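Local coordinates for ethanolamine utilization protein EutL (Clostridium perfringens E str. JGS1987, PDB 4TLH) that forms trimeric, pore-bearing shell tiles of the bacterial microcompartment that encloses ethanolamine breakdown, at the interface of chains A and B. Sequence-based numbering; all coordinates share one arbitrary frame. Chains: chain A/B, Ethanolamine utilization protein EutL.

Contact 1: the interface of chains A and B. Residues chain A 116, 120-121, 153, 184; chain B 76-78.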
ATOM      1  N   ASN A 116      16.412  20.024   1.915  1.00 19.28           N
ATOM      2  CA  ASN A 116      17.741  19.925   1.331  1.00 18.92           C
ATOM      3  C   ASN A 116      17.834  20.460  -0.096  1.00 19.24           C
ATOM      4  O   ASN A 116      16.852  20.949  -0.670  1.00 18.79           O
ATOM      5  CB  ASN A 116      18.235  18.466   1.390  1.00 20.12           C
ATOM      6  CG  ASN A 116      17.399  17.495   0.542  1.00 20.64           C
ATOM      7  OD1 ASN A 116      16.509  17.882  -0.220  1.00 21.33           O
ATOM      8  ND2 ASN A 116      17.713  16.209   0.670  1.00 20.52           N
ATOM      9  N   SER A 120      14.740  16.498  -2.123  1.00 17.73           N
ATOM     10  CA  SER A 120      14.456  15.065  -2.056  1.00 19.80           C
ATOM     11  C   SER A 120      14.056  14.656  -0.644  1.00 19.07           C
ATOM     12  O   SER A 120      13.724  13.502  -0.385  1.00 19.47           O
ATOM     13  CB  SER A 120      15.667  14.263  -2.511  1.00 21.43           C
ATOM     14  OG  SER A 120      16.814  14.619  -1.770  1.00 21.79           O
ATOM     15  N   ILE A 121      14.125  15.608   0.277  1.00 17.04           N
ATOM     16  CA  ILE A 121      13.562  15.436   1.612  1.00 16.84           C
ATOM     17  C   ILE A 121      12.681  16.640   1.879  1.00 17.53           C
ATOM     18  O   ILE A 121      13.091  17.775   1.642  1.00 16.23           O
ATOM     19  CB  ILE A 121      14.634  15.328   2.708  1.00 18.08           C
ATOM     20  CG1 ILE A 121      15.553  14.138   2.429  1.00 17.19           C
ATOM     21  CG2 ILE A 121      13.985  15.197   4.096  1.00 18.24           C
ATOM     22  CD1 ILE A 121      16.693  14.014   3.357  1.00 15.69           C
ATOM     23  N   PRO A 153       9.336  12.083   5.981  1.00 12.49           N
ATOM     24  CA  PRO A 153       9.596  10.675   5.672  1.00 13.62           C
ATOM     25  C   PRO A 153       9.924   9.910   6.940  1.00 13.87           C
ATOM     26  O   PRO A 153      10.224  10.557   7.954  1.00 16.50           O
ATOM     27  CB  PRO A 153      10.779  10.733   4.695  1.00 15.43           C
ATOM     28  CG  PRO A 153      10.728  12.104   4.119  1.00 15.88           C
ATOM     29  CD  PRO A 153      10.195  12.986   5.197  1.00 13.69           C
ATOM     30  N   PHE A 184       5.158   8.230   4.155  1.00 13.18           N
ATOM     31  CA  PHE A 184       5.535   9.251   5.109  1.00 12.43           C
ATOM     32  C   PHE A 184       5.130   8.777   6.505  1.00 13.65           C
ATOM     33  O   PHE A 184       4.701   7.627   6.697  1.00 14.01           O
ATOM     34  CB  PHE A 184       4.869  10.587   4.744  1.00 14.79           C
ATOM     35  CG  PHE A 184       5.599  11.353   3.680  1.00 16.32           C
ATOM     36  CD1 PHE A 184       5.556  10.954   2.359  1.00 16.85           C
ATOM     37  CD2 PHE A 184       6.326  12.465   4.002  1.00 17.65           C
ATOM     38  CE1 PHE A 184       6.241  11.653   1.388  1.00 18.81           C
ATOM     39  CE2 PHE A 184       7.009  13.173   3.036  1.00 18.64           C
ATOM     40  CZ  PHE A 184       6.966  12.764   1.733  1.00 19.13           C
TER
ATOM     41  N   SER B  76       9.841   8.131  -2.954  1.00 18.38           N
ATOM     42  CA  SER B  76       9.677   9.495  -3.424  0.78 18.11           C
ATOM     43  C   SER B  76      10.625  10.454  -2.726  1.00 17.44           C
ATOM     44  O   SER B  76      10.774  11.586  -3.159  1.00 16.79           O
ATOM     45  CB  SER B  76       8.245   9.982  -3.213  0.78 19.61           C
ATOM     46  OG  SER B  76       7.949  10.094  -1.837  0.78 18.87           O
ATOM     47  N   THR B  77      11.240   9.988  -1.649  1.00 14.96           N
ATOM     48  CA  THR B  77      12.227  10.761  -0.928  1.00 15.02           C
ATOM     49  C   THR B  77      13.513   9.961  -0.717  1.00 14.66           C
ATOM     50  O   THR B  77      13.549   8.744  -0.862  1.00 15.04           O
ATOM     51  CB  THR B  77      11.691  11.234   0.430  1.00 14.77           C
ATOM     52  OG1 THR B  77      11.449  10.109   1.273  1.00 14.72           O
ATOM     53  CG2 THR B  77      10.400  12.037   0.260  1.00 15.78           C
ATOM     54  N   LYS B  78      14.562  10.692  -0.357  1.00 16.25           N
ATOM     55  CA  LYS B  78      15.930  10.199  -0.385  1.00 19.11           C
ATOM     56  C   LYS B  78      16.197   9.103   0.634  1.00 18.90           C
ATOM     57  O   LYS B  78      16.901   8.132   0.327  1.00 20.29           O
ATOM     58  CB  LYS B  78      16.883  11.379  -0.143  1.00 22.08           C
ATOM     59  CG  LYS B  78      18.356  11.062  -0.303  1.00 27.64           C
ATOM     60  CD  LYS B  78      19.198  12.270   0.108  1.00 36.47           C
ATOM     61  CE  LYS B  78      20.679  12.002  -0.073  1.00 46.19           C
ATOM     62  NZ  LYS B  78      20.989  11.584  -1.475  1.00 53.68           N
TER

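Contact 2: the interface of chains A and B. Residues chain A 154, 178-181, 183; chain B 64, 66-69, 80, 84.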
ATOM      1  N   PRO A 154       9.876   8.567   6.905  1.00 13.68           N
ATOM      2  CA  PRO A 154       9.830   7.777   8.147  1.00 13.68           C
ATOM      3  C   PRO A 154      10.940   8.036   9.195  1.00 13.89           C
ATOM      4  O   PRO A 154      10.581   8.314  10.337  1.00 13.14           O
ATOM      5  CB  PRO A 154       9.898   6.338   7.630  1.00 15.75           C
ATOM      6  CG  PRO A 154       9.221   6.411   6.298  1.00 15.62           C
ATOM      7  CD  PRO A 154       9.661   7.717   5.712  1.00 15.39           C
ATOM      8  N   PRO A 178       4.783   4.984  10.357  1.00 16.05           N
ATOM      9  CA  PRO A 178       5.340   4.718   9.033  1.00 15.76           C
ATOM     10  C   PRO A 178       5.145   3.265   8.611  1.00 16.40           C
ATOM     11  O   PRO A 178       5.375   2.340   9.381  1.00 16.92           O
ATOM     12  CB  PRO A 178       6.824   5.063   9.198  1.00 16.97           C
ATOM     13  CG  PRO A 178       7.093   4.924  10.620  1.00 16.45           C
ATOM     14  CD  PRO A 178       5.832   5.228  11.357  1.00 15.35           C
ATOM     15  N   PRO A 179       4.731   3.046   7.366  1.00 15.05           N
ATOM     16  CA  PRO A 179       4.375   3.969   6.292  1.00 14.39           C
ATOM     17  C   PRO A 179       2.905   4.374   6.288  1.00 14.96           C
ATOM     18  O   PRO A 179       2.021   3.523   6.476  1.00 16.20           O
ATOM     19  CB  PRO A 179       4.675   3.143   5.042  1.00 13.90           C
ATOM     20  CG  PRO A 179       4.297   1.774   5.450  1.00 13.73           C
ATOM     21  CD  PRO A 179       4.714   1.650   6.897  1.00 15.31           C
ATOM     22  N   THR A 180       2.643   5.656   6.057  1.00 12.59           N
ATOM     23  CA  THR A 180       1.341   6.032   5.511  1.00 13.99           C
ATOM     24  C   THR A 180       1.265   5.518   4.082  1.00 14.52           C
ATOM     25  O   THR A 180       2.247   4.968   3.563  1.00 15.49           O
ATOM     26  CB  THR A 180       1.135   7.540   5.546  1.00 13.81           C
ATOM     27  OG1 THR A 180       2.086   8.186   4.695  1.00 14.18           O
ATOM     28  CG2 THR A 180       1.304   8.015   6.934  1.00 15.79           C
ATOM     29  N   GLU A 181       0.122   5.694   3.419  1.00 13.25           N
ATOM     30  CA  GLU A 181       0.026   5.215   2.042  1.00 12.56           C
ATOM     31  C   GLU A 181       1.086   5.861   1.146  1.00 12.07           C
ATOM     32  O   GLU A 181       1.582   5.246   0.195  1.00 12.33           O
ATOM     33  CB  GLU A 181      -1.375   5.482   1.478  1.00 16.13           C
ATOM     34  CG  GLU A 181      -2.436   4.593   2.061  1.00 21.99           C
ATOM     35  CD  GLU A 181      -3.101   5.153   3.307  1.00 28.13           C
ATOM     36  OE1 GLU A 181      -2.639   6.192   3.843  1.00 25.73           O
ATOM     37  OE2 GLU A 181      -4.107   4.538   3.745  1.00 33.13           O
ATOM     38  N   ASN A 183       4.067   6.734   2.144  1.00 12.72           N
ATOM     39  CA  ASN A 183       5.384   6.358   2.702  1.00 12.92           C
ATOM     40  C   ASN A 183       6.027   7.499   3.474  1.00 13.82           C
ATOM     41  O   ASN A 183       7.249   7.701   3.456  1.00 15.04           O
ATOM     42  CB  ASN A 183       6.316   5.853   1.605  1.00 13.54           C
ATOM     43  CG  ASN A 183       5.838   4.535   1.030  1.00 13.77           C
ATOM     44  OD1 ASN A 183       5.316   3.692   1.759  1.00 13.39           O
ATOM     45  ND2 ASN A 183       5.974   4.366  -0.274  1.00 15.36           N
TER
ATOM     46  N   TYR B  64      10.560  -1.563  16.268  1.00 13.09           N
ATOM     47  CA  TYR B  64       9.783  -1.104  15.119  1.00 14.91           C
ATOM     48  C   TYR B  64      10.450  -1.596  13.875  1.00 13.95           C
ATOM     49  O   TYR B  64      11.660  -1.559  13.763  1.00 13.12           O
ATOM     50  CB  TYR B  64       9.659   0.421  15.069  1.00 17.39           C
ATOM     51  CG  TYR B  64       8.475   0.889  14.242  1.00 18.73           C
ATOM     52  CD1 TYR B  64       8.591   1.101  12.872  1.00 17.74           C
ATOM     53  CD2 TYR B  64       7.246   1.126  14.839  1.00 21.00           C
ATOM     54  CE1 TYR B  64       7.507   1.516  12.114  1.00 17.63           C
ATOM     55  CE2 TYR B  64       6.148   1.544  14.084  1.00 21.57           C
ATOM     56  CZ  TYR B  64       6.297   1.739  12.723  1.00 18.98           C
ATOM     57  OH  TYR B  64       5.221   2.160  11.967  1.00 17.69           O
ATOM     58  N   ARG B  66       9.119  -1.926   9.623  1.00 13.34           N
ATOM     59  CA  ARG B  66       8.071  -1.886   8.614  1.00 12.26           C
ATOM     60  C   ARG B  66       8.660  -1.571   7.238  1.00 12.78           C
ATOM     61  O   ARG B  66       9.674  -0.882   7.123  1.00 11.66           O
ATOM     62  CB  ARG B  66       7.000  -0.853   8.976  1.00 12.29           C
ATOM     63  CG  ARG B  66       6.107  -1.165  10.182  1.00 13.53           C
ATOM     64  CD  ARG B  66       5.137  -2.323   9.949  1.00 17.90           C
ATOM     65  NE  ARG B  66       4.371  -2.219   8.705  1.00 21.28           N
ATOM     66  CZ  ARG B  66       3.307  -1.431   8.524  1.00 26.55           C
ATOM     67  NH1 ARG B  66       2.868  -0.629   9.501  1.00 27.22           N
ATOM     68  NH2 ARG B  66       2.685  -1.426   7.351  1.00 28.69           N
ATOM     69  N   SER B  67       8.003  -2.111   6.209  1.00 13.26           N
ATOM     70  CA  SER B  67       8.352  -1.933   4.800  1.00 12.10           C
ATOM     71  C   SER B  67       7.542  -0.845   4.157  1.00 11.53           C
ATOM     72  O   SER B  67       6.431  -0.572   4.592  1.00 11.72           O
ATOM     73  CB  SER B  67       8.126  -3.236   4.034  1.00 13.95           C
ATOM     74  OG  SER B  67       8.896  -4.288   4.605  1.00 15.13           O
ATOM     75  N   MET B  68       8.083  -0.250   3.093  1.00 10.98           N
ATOM     76  CA  MET B  68       7.411   0.824   2.378  1.00 11.36           C
ATOM     77  C   MET B  68       6.655   0.331   1.153  1.00 11.58           C
ATOM     78  O   MET B  68       7.133  -0.554   0.454  1.00 11.47           O
ATOM     79  CB  MET B  68       8.424   1.867   1.921  1.00 12.98           C
ATOM     80  CG  MET B  68       9.317   2.428   3.039  1.00 15.54           C
ATOM     81  SD  MET B  68       8.395   3.465   4.187  1.00 17.13           S
ATOM     82  CE  MET B  68       8.564   2.560   5.706  1.00 21.99           C
ATOM     83  N   TYR B  69       5.517   0.954   0.872  1.00 12.35           N
ATOM     84  CA  TYR B  69       4.707   0.577  -0.275  1.00 12.49           C
ATOM     85  C   TYR B  69       5.426   0.764  -1.601  1.00 13.72           C
ATOM     86  O   TYR B  69       5.943   1.826  -1.901  1.00 12.74           O
ATOM     87  CB  TYR B  69       3.397   1.369  -0.305  1.00 13.91           C
ATOM     88  CG  TYR B  69       2.506   1.067   0.870  1.00 14.64           C
ATOM     89  CD1 TYR B  69       1.889  -0.150   0.995  1.00 14.85           C
ATOM     90  CD2 TYR B  69       2.307   2.002   1.869  1.00 15.87           C
ATOM     91  CE1 TYR B  69       1.081  -0.435   2.075  1.00 15.26           C
ATOM     92  CE2 TYR B  69       1.500   1.730   2.954  1.00 14.98           C
ATOM     93  CZ  TYR B  69       0.895   0.503   3.054  1.00 15.13           C
ATOM     94  OH  TYR B  69       0.086   0.224   4.138  1.00 16.00           O
ATOM     95  N   ALA B  80      13.782   7.313   2.503  1.00 14.51           N
ATOM     96  CA  ALA B  80      12.719   6.371   2.795  1.00 14.77           C
ATOM     97  C   ALA B  80      13.105   4.929   2.469  1.00 14.74           C
ATOM     98  O   ALA B  80      12.749   4.003   3.210  1.00 14.61           O
ATOM     99  CB  ALA B  80      11.482   6.761   2.037  1.00 14.71           C
ATOM    100  N   ILE B  84      12.118   0.888   7.461  1.00 12.54           N
ATOM    101  CA  ILE B  84      12.575   1.592   8.642  1.00 15.45           C
ATOM    102  C   ILE B  84      12.614   0.571   9.757  1.00 13.91           C
ATOM    103  O   ILE B  84      11.676  -0.210   9.936  1.00 13.59           O
ATOM    104  CB  ILE B  84      11.674   2.792   9.026  1.00 17.15           C
ATOM    105  CG1 ILE B  84      12.193   3.414  10.336  1.00 21.08           C
ATOM    106  CG2 ILE B  84      10.186   2.392   9.117  1.00 17.54           C
ATOM    107  CD1 ILE B  84      11.619   4.692  10.691  1.00 23.36           C
TER
HETATM  108  O   HOH W   1       1.362   1.825   9.016  1.00 29.89           O
HETATM  109  O   HOH W   2      -0.777   2.717   5.699  1.00 37.30           O
HETATM  110  O   HOH W   3       0.845   0.675   6.770  1.00 48.10           O

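Contact 1: the interface of chains A and B
A backbone hydrogen bond, flanked by aliphatic and aromatic side chains, helps join two subunits of the EutL trimer here. The amide N of B:Lys78 donates to the carbonyl O of A:Ser120 over 2.9 Å. The donor stands above the carbonyl plane, about 30° out of it, rather than on a lone pair. Beside this bond the aliphatic stem of B:Lys78, extended with CG anti to its own backbone N (chi1 -173°) and bent only at chi4, runs past the A:Ser120 side chain, its CB 3.6 Å from the hydroxyl OG. The CB also meets CG1 of A:Ile121, the two side chains crossing obliquely. On the other flank B:Thr77 crosses A:Phe184 obliquely, its methyl CG2 3.8 Å from the ring atom CZ, while its hydroxyl OG1, in the crowded position between backbone N and carbonyl carbon (chi1 65°), lies 3.5 Å from CB of A:Pro153.

In the second shell, the A:Asn116 amide clasps A:Ser120 at two points. OD1 of A:Asn116 accepts the A:Ser120 backbone N on an in-plane lone pair at 2.9 Å, and ND2 of A:Asn116 donates to A:Ser120 OG at 3.0 Å. These bonds should hold the A:Ser120 backbone and the position of OG; a weak bond from A:Ile121 N to the same OD1 helps steady the peptide that carries the accepting carbonyl.

The residues of both chains are in loops: on A, A:Ser120 and A:Ile121 lead into strand 122-128 and A:Phe184 precedes strand 185-191; on B, the segment follows the 3-10 helix 72-74.

Contact 2: the interface of chains A and B
EutL is a trimeric shell protein with two BMC domains per chain, and this patch sets a proline-rich loop of A against the end of strand 61-67 and the following loop of B.

Direct hydrogen bonding is led by the amide of A:Asn183, which pairs with the backbone of B:Tyr69 at both ends. A:Asn183 OD1 accepts the B:Tyr69 N at 2.9 Å, and A:Asn183 ND2 donates to the B:Tyr69 O at 3.0 Å, each bond in the plane of its carbonyl and on a lone pair. This double grip settles which way round the amide is turned; the two side chains cross obliquely, with the amide and ring planes only 21° apart. Farther along, the phenol OH of B:Tyr64 (CG anti to the backbone N, chi1 -158°) gives a short 2.6 Å bond to an in-plane lone pair of the A:Pro178 carbonyl O, which lies at the ring's edge.

Apolar packing centres on A:Pro179, which follows a cis peptide bond. Its CD sits 3.6 Å above one face of the B:Arg66 guanidinium, toward the rim, and its CG meets CE2 of B:Tyr69. B:Met68, bent at chi2 and chi3, brings SD to 3.7 Å from CG of A:Pro154, tip to tip, and also touches A:Pro179 CB. CD1 of B:Ile84 packs against CB and the carbonyl carbon of A:Pro154.

Water-mediated contacts add to these. The A:Pro179 carbonyl O contacts three waters, linked through water 3 and reaching NH1 and NH2 of B:Arg66 and the B:Tyr69 hydroxyl. Water 3, at the edge and in the plane of the B:Arg66 guanidinium, lies 2.9 Å from B:Arg66 NH2.

Contacts 1 and 2 are neighbouring parts of one subunit boundary, their C-alpha centres about 12 Å apart. They share no residue, but adjoining positions of chain A fall to each: A:Pro153 and A:Phe184 serve contact 1, A:Pro154 and A:Asn183 contact 2. On chain B the segment of contact 1 runs on toward B:Ala80 in contact 2. The boundary is not an exact two-fold, which fits a head-to-tail arrangement in which each subunit probably offers different surfaces to its two neighbours. Repeated around the three copies of the assembly, such pairing can close the ring, with contact 2 burying more surface than contact 1.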